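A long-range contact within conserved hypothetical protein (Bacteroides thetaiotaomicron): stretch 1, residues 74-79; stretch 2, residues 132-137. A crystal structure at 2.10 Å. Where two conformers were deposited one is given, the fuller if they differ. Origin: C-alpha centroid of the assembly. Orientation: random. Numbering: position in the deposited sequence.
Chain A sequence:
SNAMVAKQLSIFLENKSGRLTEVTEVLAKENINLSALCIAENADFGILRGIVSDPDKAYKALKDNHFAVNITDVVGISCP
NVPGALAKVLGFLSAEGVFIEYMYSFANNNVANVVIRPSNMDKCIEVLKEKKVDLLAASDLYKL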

# COMPACT_ATOMS: atom_id res chain seq x y z
N VAL A 74 -10.55 -2.67 -15.47
CA VAL A 74 -10.10 -1.29 -15.59
C VAL A 74 -10.52 -0.80 -17.00
O VAL A 74 -11.00 -1.59 -17.87
CB VAL A 74 -8.53 -1.23 -15.51
CG1 VAL A 74 -8.06 -1.71 -14.10
CG2 VAL A 74 -7.89 -2.10 -16.64
N VAL A 75 -10.35 0.50 -17.23
CA VAL A 75 -10.70 1.14 -18.54
C VAL A 75 -9.49 2.00 -18.94
O VAL A 75 -8.82 2.62 -18.08
CB VAL A 75 -12.10 1.89 -18.46
CG1 VAL A 75 -12.09 3.02 -17.43
CG2 VAL A 75 -12.56 2.47 -19.80
N GLY A 76 -9.13 1.94 -20.22
CA GLY A 76 -8.05 2.72 -20.79
C GLY A 76 -8.61 3.93 -21.52
O GLY A 76 -9.64 3.83 -22.14
N ILE A 77 -7.96 5.09 -21.38
CA ILE A 77 -8.33 6.28 -22.13
C ILE A 77 -7.06 6.90 -22.72
O ILE A 77 -5.93 6.61 -22.27
CB ILE A 77 -9.06 7.39 -21.29
CG1 ILE A 77 -8.18 7.92 -20.20
CG2 ILE A 77 -10.35 6.91 -20.65
CD1 ILE A 77 -8.38 9.38 -20.04
N SER A 78 -7.27 7.73 -23.72
CA SER A 78 -6.21 8.46 -24.34
C SER A 78 -6.59 9.93 -24.28
O SER A 78 -7.77 10.28 -24.47
CB SER A 78 -6.10 8.02 -25.81
OG SER A 78 -5.10 8.75 -26.48
N CYS A 79 -5.64 10.79 -23.97
CA CYS A 79 -5.91 12.22 -24.08
C CYS A 79 -4.71 12.94 -24.66
O CYS A 79 -3.69 12.34 -24.86
CB CYS A 79 -6.28 12.82 -22.72
SG CYS A 79 -5.03 12.56 -21.48
N LYS A 132 -17.14 12.89 -24.71
CA LYS A 132 -16.32 12.70 -25.90
C LYS A 132 -14.82 12.49 -25.59
O LYS A 132 -13.95 12.93 -26.35
CB LYS A 132 -16.54 13.86 -26.92
CG LYS A 132 -17.99 14.07 -27.47
CD LYS A 132 -18.27 13.33 -28.81
CE LYS A 132 -16.97 13.26 -29.72
NZ LYS A 132 -17.31 13.43 -31.22
N VAL A 133 -14.54 11.84 -24.46
CA VAL A 133 -13.17 11.37 -24.12
C VAL A 133 -12.77 10.15 -24.99
O VAL A 133 -13.58 9.28 -25.18
CB VAL A 133 -13.06 11.03 -22.58
CG1 VAL A 133 -11.73 10.42 -22.24
CG2 VAL A 133 -13.31 12.26 -21.72
N ASP A 134 -11.55 10.09 -25.56
CA ASP A 134 -11.12 8.91 -26.30
C ASP A 134 -11.00 7.74 -25.31
O ASP A 134 -10.13 7.73 -24.49
CB ASP A 134 -9.77 9.14 -26.97
CG ASP A 134 -9.79 10.27 -27.98
OD1 ASP A 134 -10.86 10.57 -28.56
OD2 ASP A 134 -8.70 10.85 -28.19
N LEU A 135 -11.92 6.78 -25.38
CA LEU A 135 -11.77 5.59 -24.56
C LEU A 135 -10.98 4.67 -25.42
O LEU A 135 -11.05 4.76 -26.67
CB LEU A 135 -13.13 4.98 -24.21
CG LEU A 135 -13.85 5.60 -23.00
CD1 LEU A 135 -15.39 5.60 -23.13
CD2 LEU A 135 -13.40 4.84 -21.79
N LEU A 136 -10.26 3.75 -24.79
CA LEU A 136 -9.60 2.65 -25.56
C LEU A 136 -10.44 1.36 -25.47
O LEU A 136 -10.93 1.00 -24.38
CB LEU A 136 -8.20 2.43 -25.04
CG LEU A 136 -7.20 3.61 -25.10
CD1 LEU A 136 -5.88 3.18 -24.43
CD2 LEU A 136 -6.87 4.09 -26.51
N ALA A 137 -10.66 0.69 -26.59
CA ALA A 137 -11.24 -0.66 -26.56
C ALA A 137 -10.28 -1.52 -25.73
O ALA A 137 -9.07 -1.23 -25.71
CB ALA A 137 -11.32 -1.20 -27.95
O HOH W 1 -9.51 12.30 -24.87
O HOH W 2 -6.11 11.40 -27.85

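Stretch 2 holds a short, weakly bonded strand at about residues 134–136, lying alongside strand 74–79 and running roughly antiparallel to it, with an angle of 139° between the two N-to-C directions; the rest of the stretch is loop or turn. The contact buries 367 Å² in total and combines two direct backbone hydrogen bonds with apolar packing and two bridging waters.

Lys132 takes no part in the contact; its side chain remains solvent-exposed. At Val133 the chain comes within reach. With chi1 in the t well, Val133 CG1 lies 4.1 Å from CG2 of Ile77, a light apolar contact to which a compact branched residue is well suited.

Asp134 contributes chiefly through its backbone. Asp134 O accepts a hydrogen bond from the N of Ser78 (3.0 Å, nearly linear), and the same oxygen lies 3.3 Å from CA of Ile77 in a CA-H...O contact. Asp134 N and Ser78 O are 3.9 Å apart, and water 1 bridges them, donating to Ser78 O at 2.7 Å and accepting from Asp134 N at 3.1 Å. The side chains of Asp134 and Ser78 lie on the same face of the sheet, with Asp134 CB and Ser78 CB 4.0 Å apart. Beyond them water 2 donates to Asp134 OD2 (2.7 Å) and is hydrogen-bonded to Ser78 OG (3.1 Å). Two small polar residues thus suit this more open end, where both can engage water.

Leu135 sits opposite Ile77 in a non-hydrogen-bonded pair, and here the backbones come closest in register, with Leu135 CA and Ile77 CA 4.3 Å apart. Both side chains point to the face opposite that of Asp134 and Ser78. The Leu135 side chain reaches back to the partner strand, so that Leu135 CD2 lies 3.9 Å from CG2 of Ile77 and a tight 3.2 Å from CG2 of Val75. Together with Val133, these residues make an apolar patch that helps to cover Val75 and Ile77, both buried in the structure.

At Leu136 the second direct backbone bond forms: Leu136 N donates to Gly76 O at 2.7 Å, again close to linear. The side chain, in the m,t rotamer, returns to the face of Asp134 and Ser78, where Leu136 CD2 approaches Ser78 CB at 4.1 Å. The absence of a side chain at Gly76 matters here, because an ideally placed CB on Gly76 would lie only 3.3 Å from Leu136 CD1. Ala137 then points away from stretch 1 and occupies the N-cap position of the following helix, ending the contact.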